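Putative peptidyl-arginine deiminase (Chlorobium tepidum, PDB 1XKN) probably hydrolyses the guanidinium group of agmatine or of arginine in proteins, releasing ammonia. Local coordinates at residues F7-W12 and Y102-Q107; I115-Y120 and M148-M153. All coordinates share one frame; numbering follows the deposited sequence.

How the interactions relate
Both contacts belong to one mixed four-stranded sheet, ordered 5-7, 101-107, 110-119, 148-152. Interaction 1 joins the first two strands at one margin and interaction 2 the last two at the other, their centres about 14 Å apart. The two inner strands follow each other in the chain as a hairpin, and there the contacts touch: Y102 CE1 lies 3.7 Å from I115 CG1, and V103 CG2 lies 3.9 Å from M116 CB. Along the chain, interaction 1 is complete before interaction 2 begins. The N-terminal strand thus closes one margin, while strand 110-119, in the parallel pair at the other, contributes N117 and W118 to a sodium site.

Interaction 1 of 2, residues F7-W12 and Y102-Q107; sequences FMPPEW and YVIRTQ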
loop_
_atom_site.group_PDB
_atom_site.type_symbol
_atom_site.label_atom_id
_atom_site.label_comp_id
_atom_site.label_asym_id
_atom_site.label_seq_id
_atom_site.Cartn_x
_atom_site.Cartn_y
_atom_site.Cartn_z
ATOM N N PHE A 7 11.384 13.638 2.514
ATOM C CA PHE A 7 10.138 13.892 1.811
ATOM C C PHE A 7 9.652 12.564 1.260
ATOM O O PHE A 7 10.416 11.830 0.627
ATOM C CB PHE A 7 10.361 14.877 0.658
ATOM C CG PHE A 7 9.191 14.987 -0.284
ATOM C CD1 PHE A 7 7.997 15.572 0.127
ATOM C CD2 PHE A 7 9.281 14.488 -1.580
ATOM C CE1 PHE A 7 6.906 15.658 -0.739
ATOM C CE2 PHE A 7 8.196 14.567 -2.456
ATOM C CZ PHE A 7 7.009 15.153 -2.031
HETATM N N MSE A 8 8.393 12.240 1.534
HETATM C CA MSE A 8 7.811 11.013 1.024
HETATM C C MSE A 8 6.838 11.394 -0.080
HETATM O O MSE A 8 5.798 12.001 0.179
HETATM C CB MSE A 8 7.058 10.249 2.113
HETATM C CG MSE A 8 6.606 8.874 1.639
HETATM SE SE MSE A 8 5.531 7.920 2.921
HETATM C CE MSE A 8 4.445 6.850 1.740
ATOM N N PRO A 9 7.174 11.060 -1.332
ATOM C CA PRO A 9 6.289 11.391 -2.450
ATOM C C PRO A 9 4.941 10.701 -2.308
ATOM O O PRO A 9 4.846 9.615 -1.730
ATOM C CB PRO A 9 7.053 10.867 -3.663
ATOM C CG PRO A 9 8.482 10.998 -3.244
ATOM C CD PRO A 9 8.449 10.506 -1.817
ATOM N N PRO A 10 3.875 11.329 -2.823
ATOM C CA PRO A 10 2.554 10.707 -2.730
ATOM C C PRO A 10 2.528 9.554 -3.732
ATOM O O PRO A 10 3.356 9.497 -4.642
ATOM C CB PRO A 10 1.607 11.844 -3.105
ATOM C CG PRO A 10 2.411 12.618 -4.099
ATOM C CD PRO A 10 3.795 12.642 -3.485
ATOM N N GLU A 11 1.583 8.637 -3.568
ATOM C CA GLU A 11 1.504 7.483 -4.444
ATOM C C GLU A 11 1.244 7.827 -5.908
ATOM O O GLU A 11 1.588 7.051 -6.797
ATOM C CB GLU A 11 0.429 6.529 -3.929
ATOM C CG GLU A 11 0.465 5.153 -4.547
ATOM C CD GLU A 11 -0.375 4.168 -3.767
ATOM O OE1 GLU A 11 -0.047 3.930 -2.587
ATOM O OE2 GLU A 11 -1.361 3.645 -4.327
ATOM N N TRP A 12 0.642 8.985 -6.162
ATOM C CA TRP A 12 0.349 9.385 -7.533
ATOM C C TRP A 12 1.513 10.103 -8.220
ATOM O O TRP A 12 1.411 10.460 -9.392
ATOM C CB TRP A 12 -0.904 10.266 -7.583
ATOM C CG TRP A 12 -0.788 11.535 -6.802
ATOM C CD1 TRP A 12 -0.133 12.674 -7.175
ATOM C CD2 TRP A 12 -1.318 11.784 -5.499
ATOM N NE1 TRP A 12 -0.223 13.619 -6.181
ATOM C CE2 TRP A 12 -0.948 13.099 -5.141
ATOM C CE3 TRP A 12 -2.076 11.022 -4.595
ATOM C CZ2 TRP A 12 -1.306 13.668 -3.918
ATOM C CZ3 TRP A 12 -2.429 11.591 -3.378
ATOM C CH2 TRP A 12 -2.045 12.901 -3.055
ATOM N N TYR A 102 10.543 4.351 0.098
ATOM C CA TYR A 102 11.418 5.337 -0.523
ATOM C C TYR A 102 11.060 6.749 -0.091
ATOM O O TYR A 102 9.886 7.103 -0.025
ATOM C CB TYR A 102 11.281 5.273 -2.040
ATOM C CG TYR A 102 11.773 3.998 -2.666
ATOM C CD1 TYR A 102 13.126 3.825 -2.964
ATOM C CD2 TYR A 102 10.884 2.977 -2.996
ATOM C CE1 TYR A 102 13.577 2.667 -3.584
ATOM C CE2 TYR A 102 11.327 1.817 -3.612
ATOM C CZ TYR A 102 12.669 1.672 -3.907
ATOM O OH TYR A 102 13.107 0.545 -4.553
ATOM N N VAL A 103 12.081 7.552 0.187
ATOM C CA VAL A 103 11.901 8.949 0.560
ATOM C C VAL A 103 13.061 9.717 -0.059
ATOM O O VAL A 103 14.096 9.128 -0.381
ATOM C CB VAL A 103 11.940 9.181 2.094
ATOM C CG1 VAL A 103 10.723 8.555 2.756
ATOM C CG2 VAL A 103 13.228 8.620 2.678
ATOM N N ILE A 104 12.887 11.020 -0.239
ATOM C CA ILE A 104 13.938 11.858 -0.799
ATOM C C ILE A 104 14.607 12.556 0.375
ATOM O O ILE A 104 13.940 13.215 1.177
ATOM C CB ILE A 104 13.377 12.939 -1.759
ATOM C CG1 ILE A 104 12.538 12.286 -2.860
ATOM C CG2 ILE A 104 14.525 13.746 -2.361
ATOM C CD1 ILE A 104 13.259 11.192 -3.623
ATOM N N ARG A 105 15.923 12.402 0.480
ATOM C CA ARG A 105 16.680 13.016 1.562
ATOM C C ARG A 105 17.347 14.305 1.108
ATOM O O ARG A 105 17.951 14.358 0.037
ATOM C CB ARG A 105 17.751 12.048 2.074
ATOM C CG ARG A 105 18.665 12.642 3.140
ATOM C CD ARG A 105 19.641 11.614 3.702
ATOM N NE ARG A 105 20.563 11.089 2.698
ATOM C CZ ARG A 105 21.485 10.163 2.950
ATOM N NH1 ARG A 105 21.605 9.662 4.174
ATOM N NH2 ARG A 105 22.284 9.732 1.982
ATOM N N THR A 106 17.224 15.348 1.922
ATOM C CA THR A 106 17.853 16.627 1.615
ATOM C C THR A 106 18.791 16.988 2.759
ATOM O O THR A 106 18.389 17.009 3.924
ATOM C CB THR A 106 16.820 17.763 1.450
ATOM O OG1 THR A 106 16.005 17.509 0.299
ATOM C CG2 THR A 106 17.528 19.104 1.264
ATOM N N GLN A 107 20.043 17.265 2.416
ATOM C CA GLN A 107 21.037 17.629 3.408
ATOM C C GLN A 107 22.167 18.394 2.738
ATOM O O GLN A 107 22.702 17.964 1.718
ATOM C CB GLN A 107 21.571 16.372 4.091
ATOM C CG GLN A 107 22.602 16.621 5.166
ATOM C CD GLN A 107 22.716 15.445 6.109
ATOM O OE1 GLN A 107 22.749 14.292 5.676
ATOM N NE2 GLN A 107 22.782 15.727 7.405
#
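The antiparallel edge of a mixed four-stranded sheet brings F7, the last residue of strand 5-7, against I104 of strand 101-107. Members of this deiminase family have an alpha/beta propeller fold, and here the N-terminal strand forms one margin of a sheet. F7 and I104 are a hydrogen-bonded pair, but their two bonds differ. I104 N gives a short, straight bond to F7 O at 2.7 Å, with 167° at the hydrogen. In return F7 N reaches I104 O at 2.9 Å in a more bent hydrogen bond (133° at the hydrogen). F7 O also lies 3.2 Å from V103 CA, with V103 CB close by. The inner strand is paired on its other side too, V103 with V114.

F7 and I104 lie side by side and point the same way; I104 CG1 approaches the edge of the phenyl ring, near its plane, 4.1 Å from F7 CD2. Next along the chain, selenomethionine M8 sets CB 4.1 Å from V103 CG1, and its extended chain then leads away from the strand. Beyond F7 the pairing stops; P9 and P10 have no backbone N-H to offer, and the chain peels off toward E11, whose buried carboxylate is held by R223 and H338. P9 still packs on its way out. Its N lies over one face of the F7 ring, offset toward the rim, and its CD stays 4.1 Å from Y102 O. With I104 CG1 anti to the carbonyl carbon (chi1 -55°), that methylene meets P9 as well as F7: P9 CG is 4.3 Å from I104 CG1.

Interaction 2 of 2, residues I115-Y120 and M148-M153; sequences IMNWEY and MVSTGM. With NA (sodium ion), chain B.
N117 O is gripped twice, by T151 N at 3.0 Å and by water 1, which also bridges E119 OE2 and G152 N. The strands are parallel neighbours in a beta-alpha-beta crossover, with a connection that includes helix 131-144. Backbone bonds alternate along them: V149 N to I115 O, N117 N to V149 O, then T151 N.

The N117 side chain, its CG anti to the backbone N (chi1 -179°), divides its work. OD1 binds the sodium ion at 2.6 Å, while ND2 gives S150 OG a nearly straight bond (173°), with OG in the amide plane; together they fix the amide's rotation. W118 O, N134 and two waters complete the site. One of these, water 2, links N117 ND2 to E119 OE2, and E119 OE1 is hydrogen-bonded to N134 ND2. Selenomethionine M148 lays its SE 3.6 Å from N117 CB.

At M153 the chain turns a corner. T151 OG1 accepts a hydrogen bond from M153 N, an ST turn, and E119 N donates to M153 O at 2.7 Å. The same threonine's methyl makes a CH-pi contact: CG2 stands 3.6 Å from the centroid of the W118 six-membered ring, 8° off its normal, and also touches M116 SE.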
loop_
_atom_site.group_PDB
_atom_site.type_symbol
_atom_site.label_atom_id
_atom_site.label_comp_id
_atom_site.label_asym_id
_atom_site.label_seq_id
_atom_site.Cartn_x
_atom_site.Cartn_y
_atom_site.Cartn_z
ATOM N N ILE A 115 16.157 4.673 1.187
ATOM C CA ILE A 115 15.076 3.822 1.654
ATOM C C ILE A 115 14.971 3.995 3.159
ATOM O O ILE A 115 15.952 3.829 3.881
ATOM C CB ILE A 115 15.330 2.347 1.294
ATOM C CG1 ILE A 115 15.156 2.167 -0.220
ATOM C CG2 ILE A 115 14.376 1.435 2.079
ATOM C CD1 ILE A 115 15.441 0.772 -0.728
HETATM N N MSE A 116 13.777 4.359 3.616
HETATM C CA MSE A 116 13.517 4.570 5.030
HETATM C C MSE A 116 13.012 3.244 5.577
HETATM O O MSE A 116 11.864 2.853 5.360
HETATM C CB MSE A 116 12.477 5.685 5.210
HETATM C CG MSE A 116 12.220 6.100 6.659
HETATM SE SE MSE A 116 13.851 6.622 7.577
HETATM C CE MSE A 116 14.274 8.165 6.482
ATOM N N ASN A 117 13.905 2.553 6.275
ATOM C CA ASN A 117 13.630 1.244 6.838
ATOM C C ASN A 117 12.955 1.259 8.207
ATOM O O ASN A 117 13.582 1.595 9.215
ATOM C CB ASN A 117 14.949 0.475 6.914
ATOM C CG ASN A 117 14.781 -0.906 7.469
ATOM O OD1 ASN A 117 13.957 -1.676 6.986
ATOM N ND2 ASN A 117 15.571 -1.242 8.482
ATOM N N TRP A 118 11.673 0.906 8.242
ATOM C CA TRP A 118 10.934 0.842 9.505
ATOM C C TRP A 118 10.960 -0.619 9.915
ATOM O O TRP A 118 11.334 -1.466 9.122
ATOM C CB TRP A 118 9.471 1.266 9.328
ATOM C CG TRP A 118 9.302 2.665 8.844
ATOM C CD1 TRP A 118 9.313 3.089 7.547
ATOM C CD2 TRP A 118 9.169 3.841 9.651
ATOM N NE1 TRP A 118 9.200 4.454 7.494
ATOM C CE2 TRP A 118 9.114 4.944 8.770
ATOM C CE3 TRP A 118 9.097 4.070 11.031
ATOM C CZ2 TRP A 118 8.991 6.263 9.227
ATOM C CZ3 TRP A 118 8.975 5.383 11.485
ATOM C CH2 TRP A 118 8.926 6.460 10.583
ATOM N N GLU A 119 10.569 -0.920 11.144
ATOM C CA GLU A 119 10.545 -2.307 11.577
ATOM C C GLU A 119 9.223 -2.948 11.187
ATOM O O GLU A 119 8.209 -2.268 11.038
ATOM C CB GLU A 119 10.742 -2.401 13.090
ATOM C CG GLU A 119 12.142 -2.045 13.534
ATOM C CD GLU A 119 13.182 -2.951 12.914
ATOM O OE1 GLU A 119 13.196 -4.157 13.242
ATOM O OE2 GLU A 119 13.988 -2.461 12.092
ATOM N N TYR A 120 9.248 -4.263 11.015
ATOM C CA TYR A 120 8.063 -5.023 10.655
ATOM C C TYR A 120 7.937 -6.164 11.654
ATOM O O TYR A 120 8.940 -6.795 12.006
ATOM C CB TYR A 120 8.208 -5.599 9.242
ATOM C CG TYR A 120 7.021 -6.407 8.758
ATOM C CD1 TYR A 120 5.801 -5.792 8.481
ATOM C CD2 TYR A 120 7.123 -7.785 8.551
ATOM C CE1 TYR A 120 4.712 -6.524 8.010
ATOM C CE2 TYR A 120 6.036 -8.528 8.079
ATOM C CZ TYR A 120 4.834 -7.887 7.809
ATOM O OH TYR A 120 3.758 -8.606 7.334
HETATM N N MSE A 148 20.385 3.480 3.069
HETATM C CA MSE A 148 19.238 3.105 3.883
HETATM C C MSE A 148 19.365 3.723 5.266
HETATM O O MSE A 148 20.447 3.748 5.849
HETATM C CB MSE A 148 19.135 1.583 4.026
HETATM C CG MSE A 148 17.990 1.137 4.933
HETATM SE SE MSE A 148 17.876 -0.783 5.187
HETATM C CE MSE A 148 19.251 -0.974 6.528
ATOM N N VAL A 149 18.251 4.239 5.773
ATOM C CA VAL A 149 18.201 4.834 7.097
ATOM C C VAL A 149 17.208 3.983 7.879
ATOM O O VAL A 149 16.139 3.657 7.365
ATOM C CB VAL A 149 17.693 6.296 7.039
ATOM C CG1 VAL A 149 17.674 6.899 8.438
ATOM C CG2 VAL A 149 18.577 7.124 6.113
ATOM N N SER A 150 17.564 3.602 9.105
ATOM C CA SER A 150 16.674 2.779 9.931
ATOM C C SER A 150 16.095 3.583 11.089
ATOM O O SER A 150 16.811 4.326 11.756
ATOM C CB SER A 150 17.423 1.559 10.480
ATOM O OG SER A 150 17.772 0.654 9.447
ATOM N N THR A 151 14.797 3.421 11.334
ATOM C CA THR A 151 14.110 4.153 12.399
ATOM C C THR A 151 14.011 3.400 13.721
ATOM O O THR A 151 13.932 4.013 14.787
ATOM C CB THR A 151 12.671 4.493 11.998
ATOM O OG1 THR A 151 11.895 3.287 11.976
ATOM C CG2 THR A 151 12.634 5.137 10.626
ATOM N N GLY A 152 13.979 2.075 13.645
ATOM C CA GLY A 152 13.868 1.269 14.845
ATOM C C GLY A 152 12.440 1.192 15.357
ATOM O O GLY A 152 12.178 0.603 16.408
HETATM N N MSE A 153 11.514 1.789 14.610
HETATM C CA MSE A 153 10.100 1.799 14.986
HETATM C C MSE A 153 9.283 0.945 14.023
HETATM O O MSE A 153 9.526 0.957 12.816
HETATM C CB MSE A 153 9.568 3.240 14.970
HETATM C CG MSE A 153 8.099 3.379 15.364
HETATM SE SE MSE A 153 7.426 5.203 15.241
HETATM C CE MSE A 153 6.286 4.987 13.689
HETATM NA NA NA B . 12.450 -3.481 8.158
HETATM O O HOH W 1 14.283 0.173 11.562
HETATM O O HOH W 2 14.664 -3.719 9.700
HETATM O O HOH W 3 10.290 -3.461 6.672
#